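Local atomic coordinates of chitinase (Chromobacterium violaceum, PDB entry 4TXG), a protein that probably hydrolyses the glycosidic bonds of chitin and probably binds the polymer through a carbohydrate-binding module. Residues I290-R302 with L345-Q359. Sequence-based numbering, arbitrary orientation.
Sequences INAFSDSAVAFLR and LLQTLRDRLDRAAAQ
Val298 CG2 meets Leu353 CD2 at 3.6 Å, the two side chains lying antiparallel alongside each other, in the seam between two neighbouring outer helices of the family 18 TIM barrel. Leu301 comes in roughly perpendicular to Leu353 and touches the same methyl, CD2, through CD1. The axes of the two segments run 36° apart and approach to 9.1 Å; the closest CA pair is Ser294 and Leu349. Ser294 OG, 3.6 Å from Leu349 N, lies beside its own backbone N (chi1 -62°) and turns back to bond Ile290 O at 2.9 Å, while its CB packs on Arg352 CG. Toward the barrel, Phe293 CD2 rests on Leu345 CD1, and Phe293 and Leu349 continue onto Ile311 of strand 308-312. The solvent-facing margin is polar. Arg352, folded at its second torsion, pairs with Asp295 in a salt bridge whose NE to OD1 hydrogen bond is weak, supplemented by a water linking Asp295 OD2 to Arg352 NH2; Arg352 NH1 also makes a weak bond to Asp351 OD1, and Arg355 grips Asp351 side-on through NE and NH1. At the C-terminal end, extended Arg302 is paired through NE with Asp360, and its NH2 donates to Gln359 OE1 at 2.9 Å, the oxygen only 2° out of the guanidinium plane.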
ATOM      1  N   ILE A 290     -21.421   4.767   4.477  1.00  7.88           N
ATOM      2  CA  ILE A 290     -20.633   4.637   3.247  1.00  9.25           C
ATOM      3  C   ILE A 290     -21.172   5.592   2.168  1.00  8.73           C
ATOM      4  O   ILE A 290     -20.403   6.197   1.411  1.00  8.54           O
ATOM      5  CB  ILE A 290     -20.627   3.171   2.743  1.00  7.57           C
ATOM      6  CG1 ILE A 290     -19.747   2.301   3.652  1.00  7.15           C
ATOM      7  CG2 ILE A 290     -20.130   3.083   1.298  1.00  7.94           C
ATOM      8  CD1 ILE A 290     -19.913   0.771   3.435  1.00  8.10           C
ATOM      9  N   ASN A 291     -22.488   5.757   2.112  1.00  8.55           N
ATOM     10  CA  ASN A 291     -23.071   6.713   1.179  1.00 13.70           C
ATOM     11  C   ASN A 291     -22.692   8.147   1.529  1.00 13.03           C
ATOM     12  O   ASN A 291     -22.353   8.939   0.646  1.00 12.11           O
ATOM     13  CB  ASN A 291     -24.597   6.583   1.140  1.00 14.57           C
ATOM     14  CG  ASN A 291     -25.069   5.348   0.394  1.00 21.09           C
ATOM     15  OD1 ASN A 291     -24.296   4.669  -0.284  1.00 21.37           O
ATOM     16  ND2 ASN A 291     -26.357   5.059   0.507  1.00 23.50           N
ATOM     17  N   ALA A 292     -22.754   8.490   2.813  1.00 13.26           N
ATOM     18  CA  ALA A 292     -22.387   9.838   3.239  1.00 11.44           C
ATOM     19  C   ALA A 292     -20.931  10.119   2.914  1.00 10.88           C
ATOM     20  O   ALA A 292     -20.583  11.200   2.420  1.00 10.02           O
ATOM     21  CB  ALA A 292     -22.640  10.023   4.734  1.00 11.56           C
ATOM     22  N   PHE A 293     -20.076   9.145   3.197  1.00 10.07           N
ATOM     23  CA  PHE A 293     -18.658   9.327   2.924  1.00  8.90           C
ATOM     24  C   PHE A 293     -18.398   9.498   1.426  1.00  9.80           C
ATOM     25  O   PHE A 293     -17.687  10.420   1.010  1.00  8.89           O
ATOM     26  CB  PHE A 293     -17.837   8.151   3.461  1.00  6.93           C
ATOM     27  CG  PHE A 293     -16.379   8.275   3.158  1.00  7.48           C
ATOM     28  CD1 PHE A 293     -15.574   9.115   3.919  1.00 10.33           C
ATOM     29  CD2 PHE A 293     -15.820   7.595   2.094  1.00  8.24           C
ATOM     30  CE1 PHE A 293     -14.220   9.253   3.630  1.00 11.53           C
ATOM     31  CE2 PHE A 293     -14.471   7.723   1.805  1.00  9.42           C
ATOM     32  CZ  PHE A 293     -13.677   8.554   2.575  1.00 10.28           C
ATOM     33  N   SER A 294     -18.965   8.607   0.624  1.00  7.40           N
ATOM     34  CA  SER A 294     -18.706   8.614  -0.813  1.00  9.08           C
ATOM     35  C   SER A 294     -19.192   9.899  -1.461  1.00 11.49           C
ATOM     36  O   SER A 294     -18.474  10.506  -2.262  1.00 10.01           O
ATOM     37  CB  SER A 294     -19.349   7.396  -1.469  1.00  9.26           C
ATOM     38  OG  SER A 294     -18.763   6.209  -0.931  1.00 11.38           O
ATOM     39  N   ASP A 295     -20.394  10.335  -1.108  1.00  8.32           N
ATOM     40  CA  ASP A 295     -20.884  11.611  -1.631  1.00  8.73           C
ATOM     41  C   ASP A 295     -19.991  12.772  -1.185  1.00  9.90           C
ATOM     42  O   ASP A 295     -19.768  13.717  -1.951  1.00 10.49           O
ATOM     43  CB  ASP A 295     -22.326  11.855  -1.192  1.00 11.79           C
ATOM     44  CG  ASP A 295     -23.318  10.906  -1.870  1.00 20.00           C
ATOM     45  OD1 ASP A 295     -22.964  10.278  -2.896  1.00 21.82           O
ATOM     46  OD2 ASP A 295     -24.463  10.803  -1.385  1.00 22.93           O
ATOM     47  N   SER A 296     -19.479  12.708   0.046  1.00 10.18           N
ATOM     48  CA  SER A 296     -18.625  13.778   0.559  1.00 10.78           C
ATOM     49  C   SER A 296     -17.286  13.801  -0.181  1.00 11.94           C
ATOM     50  O   SER A 296     -16.689  14.863  -0.346  1.00 10.34           O
ATOM     51  CB  SER A 296     -18.396  13.647   2.075  1.00 12.61           C
ATOM     52  OG  SER A 296     -17.461  12.632   2.393  1.00 10.64           O
ATOM     53  N   ALA A 297     -16.821  12.638  -0.631  1.00  8.89           N
ATOM     54  CA  ALA A 297     -15.557  12.566  -1.358  1.00  9.58           C
ATOM     55  C   ALA A 297     -15.701  13.233  -2.719  1.00 11.28           C
ATOM     56  O   ALA A 297     -14.816  13.969  -3.156  1.00 10.70           O
ATOM     57  CB  ALA A 297     -15.097  11.119  -1.507  1.00 10.13           C
ATOM     58  N   VAL A 298     -16.823  12.972  -3.386  1.00  8.03           N
ATOM     59  CA  VAL A 298     -17.125  13.629  -4.656  1.00  9.99           C
ATOM     60  C   VAL A 298     -17.143  15.151  -4.472  1.00  9.40           C
ATOM     61  O   VAL A 298     -16.532  15.887  -5.248  1.00 10.85           O
ATOM     62  CB  VAL A 298     -18.478  13.147  -5.238  1.00 11.83           C
ATOM     63  CG1 VAL A 298     -18.923  14.042  -6.382  1.00 11.24           C
ATOM     64  CG2 VAL A 298     -18.375  11.691  -5.703  1.00 10.70           C
ATOM     65  N   ALA A 299     -17.820  15.622  -3.430  1.00  8.60           N
ATOM     66  CA  ALA A 299     -17.935  17.063  -3.211  1.00 10.23           C
ATOM     67  C   ALA A 299     -16.573  17.681  -2.905  1.00  8.25           C
ATOM     68  O   ALA A 299     -16.283  18.809  -3.318  1.00 10.01           O
ATOM     69  CB  ALA A 299     -18.914  17.353  -2.079  1.00  9.94           C
ATOM     70  N   PHE A 300     -15.752  16.941  -2.164  1.00  7.56           N
ATOM     71  CA  PHE A 300     -14.419  17.408  -1.776  1.00 10.71           C
ATOM     72  C   PHE A 300     -13.503  17.528  -2.991  1.00  9.16           C
ATOM     73  O   PHE A 300     -12.819  18.541  -3.171  1.00  9.92           O
ATOM     74  CB  PHE A 300     -13.819  16.449  -0.747  1.00  9.83           C
ATOM     75  CG  PHE A 300     -12.544  16.930  -0.119  1.00 11.77           C
ATOM     76  CD1 PHE A 300     -11.317  16.649  -0.692  1.00 13.07           C
ATOM     77  CD2 PHE A 300     -12.582  17.632   1.078  1.00 16.92           C
ATOM     78  CE1 PHE A 300     -10.131  17.086  -0.084  1.00 15.03           C
ATOM     79  CE2 PHE A 300     -11.414  18.061   1.694  1.00 18.85           C
ATOM     80  CZ  PHE A 300     -10.193  17.782   1.115  1.00 13.13           C
ATOM     81  N   LEU A 301     -13.488  16.493  -3.828  1.00  8.54           N
ATOM     82  CA  LEU A 301     -12.702  16.534  -5.065  1.00  9.49           C
ATOM     83  C   LEU A 301     -13.094  17.721  -5.954  1.00 12.95           C
ATOM     84  O   LEU A 301     -12.236  18.416  -6.508  1.00 12.20           O
ATOM     85  CB  LEU A 301     -12.881  15.239  -5.854  1.00 11.91           C
ATOM     86  CG  LEU A 301     -12.434  13.939  -5.192  1.00 19.92           C
ATOM     87  CD1 LEU A 301     -12.369  12.806  -6.205  1.00 17.10           C
ATOM     88  CD2 LEU A 301     -11.122  14.098  -4.475  1.00 21.62           C
ATOM     89  N   ARG A 302     -14.398  17.939  -6.093  1.00 11.60           N
ATOM     90  CA  ARG A 302     -14.897  19.039  -6.908  1.00 10.87           C
ATOM     91  C   ARG A 302     -14.519  20.398  -6.329  1.00 13.74           C
ATOM     92  O   ARG A 302     -14.221  21.335  -7.068  1.00 14.47           O
ATOM     93  CB  ARG A 302     -16.419  18.937  -7.055  1.00 10.69           C
ATOM     94  CG  ARG A 302     -16.844  17.884  -8.051  1.00 11.09           C
ATOM     95  CD  ARG A 302     -18.324  17.573  -7.957  1.00 15.16           C
ATOM     96  NE  ARG A 302     -18.786  16.829  -9.125  1.00 15.40           N
ATOM     97  CZ  ARG A 302     -19.974  16.238  -9.221  1.00 15.84           C
ATOM     98  NH1 ARG A 302     -20.835  16.290  -8.212  1.00 14.94           N
ATOM     99  NH2 ARG A 302     -20.306  15.597 -10.338  1.00 16.21           N
ATOM    100  N   LEU A 345     -17.486  -0.246   0.780  1.00  7.33           N
ATOM    101  CA  LEU A 345     -16.926   1.099   0.695  1.00  7.26           C
ATOM    102  C   LEU A 345     -16.312   1.356  -0.688  1.00  8.83           C
ATOM    103  O   LEU A 345     -16.614   2.354  -1.339  1.00  7.23           O
ATOM    104  CB  LEU A 345     -15.864   1.301   1.785  1.00  7.11           C
ATOM    105  CG  LEU A 345     -15.058   2.593   1.656  1.00  7.05           C
ATOM    106  CD1 LEU A 345     -15.983   3.796   1.815  1.00  7.45           C
ATOM    107  CD2 LEU A 345     -13.917   2.644   2.672  1.00  7.33           C
ATOM    108  N   LEU A 346     -15.463   0.441  -1.148  1.00  6.89           N
ATOM    109  CA  LEU A 346     -14.764   0.655  -2.413  1.00  6.78           C
ATOM    110  C   LEU A 346     -15.711   0.584  -3.607  1.00  8.74           C
ATOM    111  O   LEU A 346     -15.566   1.352  -4.558  1.00  7.36           O
ATOM    112  CB  LEU A 346     -13.634  -0.362  -2.573  1.00  6.55           C
ATOM    113  CG  LEU A 346     -12.522  -0.248  -1.513  1.00  9.29           C
ATOM    114  CD1 LEU A 346     -11.423  -1.270  -1.752  1.00  8.82           C
ATOM    115  CD2 LEU A 346     -11.952   1.171  -1.487  1.00  8.78           C
ATOM    116  N   GLN A 347     -16.675  -0.337  -3.570  1.00  7.13           N
ATOM    117  CA  GLN A 347     -17.632  -0.455  -4.671  1.00  7.37           C
ATOM    118  C   GLN A 347     -18.482   0.809  -4.784  1.00  9.73           C
ATOM    119  O   GLN A 347     -18.755   1.298  -5.885  1.00  8.32           O
ATOM    120  CB  GLN A 347     -18.540  -1.678  -4.493  1.00  8.38           C
ATOM    121  CG  GLN A 347     -19.516  -1.827  -5.651  1.00 14.84           C
ATOM    122  CD  GLN A 347     -20.214  -3.171  -5.682  1.00 32.49           C
ATOM    123  OE1 GLN A 347     -19.872  -4.084  -4.928  1.00 40.12           O
ATOM    124  NE2 GLN A 347     -21.196  -3.304  -6.567  1.00 41.19           N
ATOM    125  N   THR A 348     -18.875   1.358  -3.640  1.00  8.21           N
ATOM    126  CA  THR A 348     -19.716   2.549  -3.627  1.00  7.94           C
ATOM    127  C   THR A 348     -18.923   3.788  -4.027  1.00  7.89           C
ATOM    128  O   THR A 348     -19.408   4.645  -4.770  1.00  8.85           O
ATOM    129  CB  THR A 348     -20.356   2.764  -2.243  1.00  9.33           C
ATOM    130  OG1 THR A 348     -21.066   1.577  -1.865  1.00 10.55           O
ATOM    131  CG2 THR A 348     -21.347   3.936  -2.281  1.00  9.41           C
ATOM    132  N   LEU A 349     -17.699   3.888  -3.535  1.00  7.63           N
ATOM    133  CA  LEU A 349     -16.823   4.985  -3.923  1.00 12.42           C
ATOM    134  C   LEU A 349     -16.574   4.975  -5.433  1.00 10.85           C
ATOM    135  O   LEU A 349     -16.618   6.020  -6.084  1.00  9.80           O
ATOM    136  CB  LEU A 349     -15.517   4.874  -3.154  1.00 12.58           C
ATOM    137  CG  LEU A 349     -14.647   6.079  -2.820  1.00 21.69           C
ATOM    138  CD1 LEU A 349     -15.447   7.255  -2.299  1.00 14.76           C
ATOM    139  CD2 LEU A 349     -13.649   5.587  -1.766  1.00 21.82           C
ATOM    140  N   ARG A 350     -16.343   3.785  -5.982  1.00  9.50           N
ATOM    141  CA  ARG A 350     -16.136   3.603  -7.421  1.00 11.65           C
ATOM    142  C   ARG A 350     -17.355   4.076  -8.203  1.00  9.60           C
ATOM    143  O   ARG A 350     -17.239   4.806  -9.188  1.00  8.67           O
ATOM    144  CB  ARG A 350     -15.839   2.130  -7.737  1.00  8.26           C
ATOM    145  CG  ARG A 350     -15.702   1.800  -9.229  1.00  8.87           C
ATOM    146  CD  ARG A 350     -14.296   2.127  -9.752  1.00  9.98           C
ATOM    147  NE  ARG A 350     -14.128   3.543 -10.074  1.00 12.31           N
ATOM    148  CZ  ARG A 350     -12.954   4.169 -10.098  1.00 14.44           C
ATOM    149  NH1 ARG A 350     -12.898   5.458 -10.431  1.00 14.75           N
ATOM    150  NH2 ARG A 350     -11.835   3.507  -9.788  1.00 11.07           N
ATOM    151  N   ASP A 351     -18.530   3.668  -7.738  1.00  8.08           N
ATOM    152  CA  ASP A 351     -19.785   4.064  -8.365  1.00 10.84           C
ATOM    153  C   ASP A 351     -19.971   5.587  -8.345  1.00 11.34           C
ATOM    154  O   ASP A 351     -20.290   6.199  -9.372  1.00  8.95           O
ATOM    155  CB  ASP A 351     -20.961   3.378  -7.661  1.00 12.01           C
ATOM    156  CG  ASP A 351     -22.305   3.760  -8.257  1.00 12.30           C
ATOM    157  OD1 ASP A 351     -22.830   4.836  -7.905  1.00 13.15           O
ATOM    158  OD2 ASP A 351     -22.832   2.985  -9.084  1.00 16.35           O
ATOM    159  N   ARG A 352     -19.768   6.212  -7.186  1.00  8.59           N
ATOM    160  CA  ARG A 352     -20.025   7.644  -7.081  1.00  9.11           C
ATOM    161  C   ARG A 352     -19.008   8.446  -7.878  1.00 10.91           C
ATOM    162  O   ARG A 352     -19.359   9.437  -8.528  1.00 10.33           O
ATOM    163  CB  ARG A 352     -20.008   8.116  -5.623  1.00  8.83           C
ATOM    164  CG  ARG A 352     -21.077   7.477  -4.755  1.00 10.81           C
ATOM    165  CD  ARG A 352     -22.490   7.721  -5.272  1.00 15.76           C
ATOM    166  NE  ARG A 352     -23.454   7.215  -4.296  1.00 17.01           N
ATOM    167  CZ  ARG A 352     -23.872   5.953  -4.230  1.00 17.27           C
ATOM    168  NH1 ARG A 352     -23.439   5.048  -5.103  1.00 17.13           N
ATOM    169  NH2 ARG A 352     -24.731   5.594  -3.289  1.00 22.30           N
ATOM    170  N   LEU A 353     -17.747   8.025  -7.829  1.00  9.73           N
ATOM    171  CA  LEU A 353     -16.717   8.744  -8.569  1.00  9.72           C
ATOM    172  C   LEU A 353     -16.853   8.528 -10.081  1.00 10.68           C
ATOM    173  O   LEU A 353     -16.596   9.451 -10.857  1.00 10.59           O
ATOM    174  CB  LEU A 353     -15.327   8.348  -8.087  1.00 11.21           C
ATOM    175  CG  LEU A 353     -14.915   9.051  -6.788  1.00 17.57           C
ATOM    176  CD1 LEU A 353     -13.458   8.780  -6.502  1.00 22.43           C
ATOM    177  CD2 LEU A 353     -15.164  10.538  -6.874  1.00 26.32           C
ATOM    178  N   ASP A 354     -17.262   7.333 -10.506  1.00  9.39           N
ATOM    179  CA  ASP A 354     -17.509   7.098 -11.932  1.00 11.50           C
ATOM    180  C   ASP A 354     -18.637   7.988 -12.451  1.00 10.00           C
ATOM    181  O   ASP A 354     -18.525   8.573 -13.519  1.00 11.26           O
ATOM    182  CB  ASP A 354     -17.859   5.627 -12.215  1.00  9.87           C
ATOM    183  CG  ASP A 354     -16.632   4.715 -12.230  1.00 15.54           C
ATOM    184  OD1 ASP A 354     -15.497   5.217 -12.151  1.00 14.45           O
ATOM    185  OD2 ASP A 354     -16.818   3.483 -12.323  1.00 16.10           O
ATOM    186  N   ARG A 355     -19.735   8.075 -11.703  1.00  9.52           N
ATOM    187  CA  ARG A 355     -20.851   8.924 -12.116  1.00  9.98           C
ATOM    188  C   ARG A 355     -20.462  10.398 -12.134  1.00 10.21           C
ATOM    189  O   ARG A 355     -20.828  11.124 -13.062  1.00 12.56           O
ATOM    190  CB  ARG A 355     -22.052   8.718 -11.198  1.00 10.03           C
ATOM    191  CG  ARG A 355     -22.633   7.326 -11.299  1.00 10.46           C
ATOM    192  CD  ARG A 355     -23.840   7.140 -10.400  1.00 11.24           C
ATOM    193  NE  ARG A 355     -24.111   5.717 -10.231  1.00 12.71           N
ATOM    194  CZ  ARG A 355     -24.818   4.987 -11.082  1.00 14.13           C
ATOM    195  NH1 ARG A 355     -24.999   3.692 -10.850  1.00 11.60           N
ATOM    196  NH2 ARG A 355     -25.347   5.554 -12.163  1.00 16.47           N
ATOM    197  N   ALA A 356     -19.724  10.839 -11.119  1.00 10.11           N
ATOM    198  CA  ALA A 356     -19.251  12.224 -11.060  1.00 10.23           C
ATOM    199  C   ALA A 356     -18.319  12.535 -12.239  1.00 11.59           C
ATOM    200  O   ALA A 356     -18.390  13.613 -12.830  1.00 12.55           O
ATOM    201  CB  ALA A 356     -18.541  12.496  -9.734  1.00 11.20           C
ATOM    202  N   ALA A 357     -17.452  11.584 -12.575  1.00 10.78           N
ATOM    203  CA  ALA A 357     -16.522  11.749 -13.690  1.00 11.12           C
ATOM    204  C   ALA A 357     -17.276  11.917 -15.008  1.00 13.52           C
ATOM    205  O   ALA A 357     -16.924  12.753 -15.837  1.00 11.72           O
ATOM    206  CB  ALA A 357     -15.571  10.552 -13.767  1.00  9.80           C
ATOM    207  N   ALA A 358     -18.321  11.120 -15.193  1.00 12.16           N
ATOM    208  CA  ALA A 358     -19.122  11.204 -16.402  1.00 14.64           C
ATOM    209  C   ALA A 358     -19.825  12.555 -16.483  1.00 15.57           C
ATOM    210  O   ALA A 358     -19.939  13.144 -17.560  1.00 17.97           O
ATOM    211  CB  ALA A 358     -20.132  10.065 -16.451  1.00 13.91           C
ATOM    212  N   GLN A 359     -20.289  13.049 -15.340  1.00 13.25           N
ATOM    213  CA  GLN A 359     -20.952  14.354 -15.296  1.00 14.84           C
ATOM    214  C   GLN A 359     -19.975  15.505 -15.526  1.00 16.19           C
ATOM    215  O   GLN A 359     -20.325  16.491 -16.169  1.00 18.11           O
ATOM    216  CB  GLN A 359     -21.662  14.556 -13.953  1.00 19.82           C
ATOM    217  CG  GLN A 359     -22.795  13.575 -13.701  1.00 29.24           C
ATOM    218  CD  GLN A 359     -23.087  13.374 -12.224  1.00 39.72           C
ATOM    219  OE1 GLN A 359     -22.490  14.022 -11.364  1.00 44.03           O
ATOM    220  NE2 GLN A 359     -24.011  12.463 -11.923  1.00 40.09           N
TER
HETATM  221  O   HOH W   1     -23.465   1.713  -0.369  1.00 30.63           O
HETATM  222  O   HOH W   2     -25.295   8.300  -2.209  1.00 24.67           O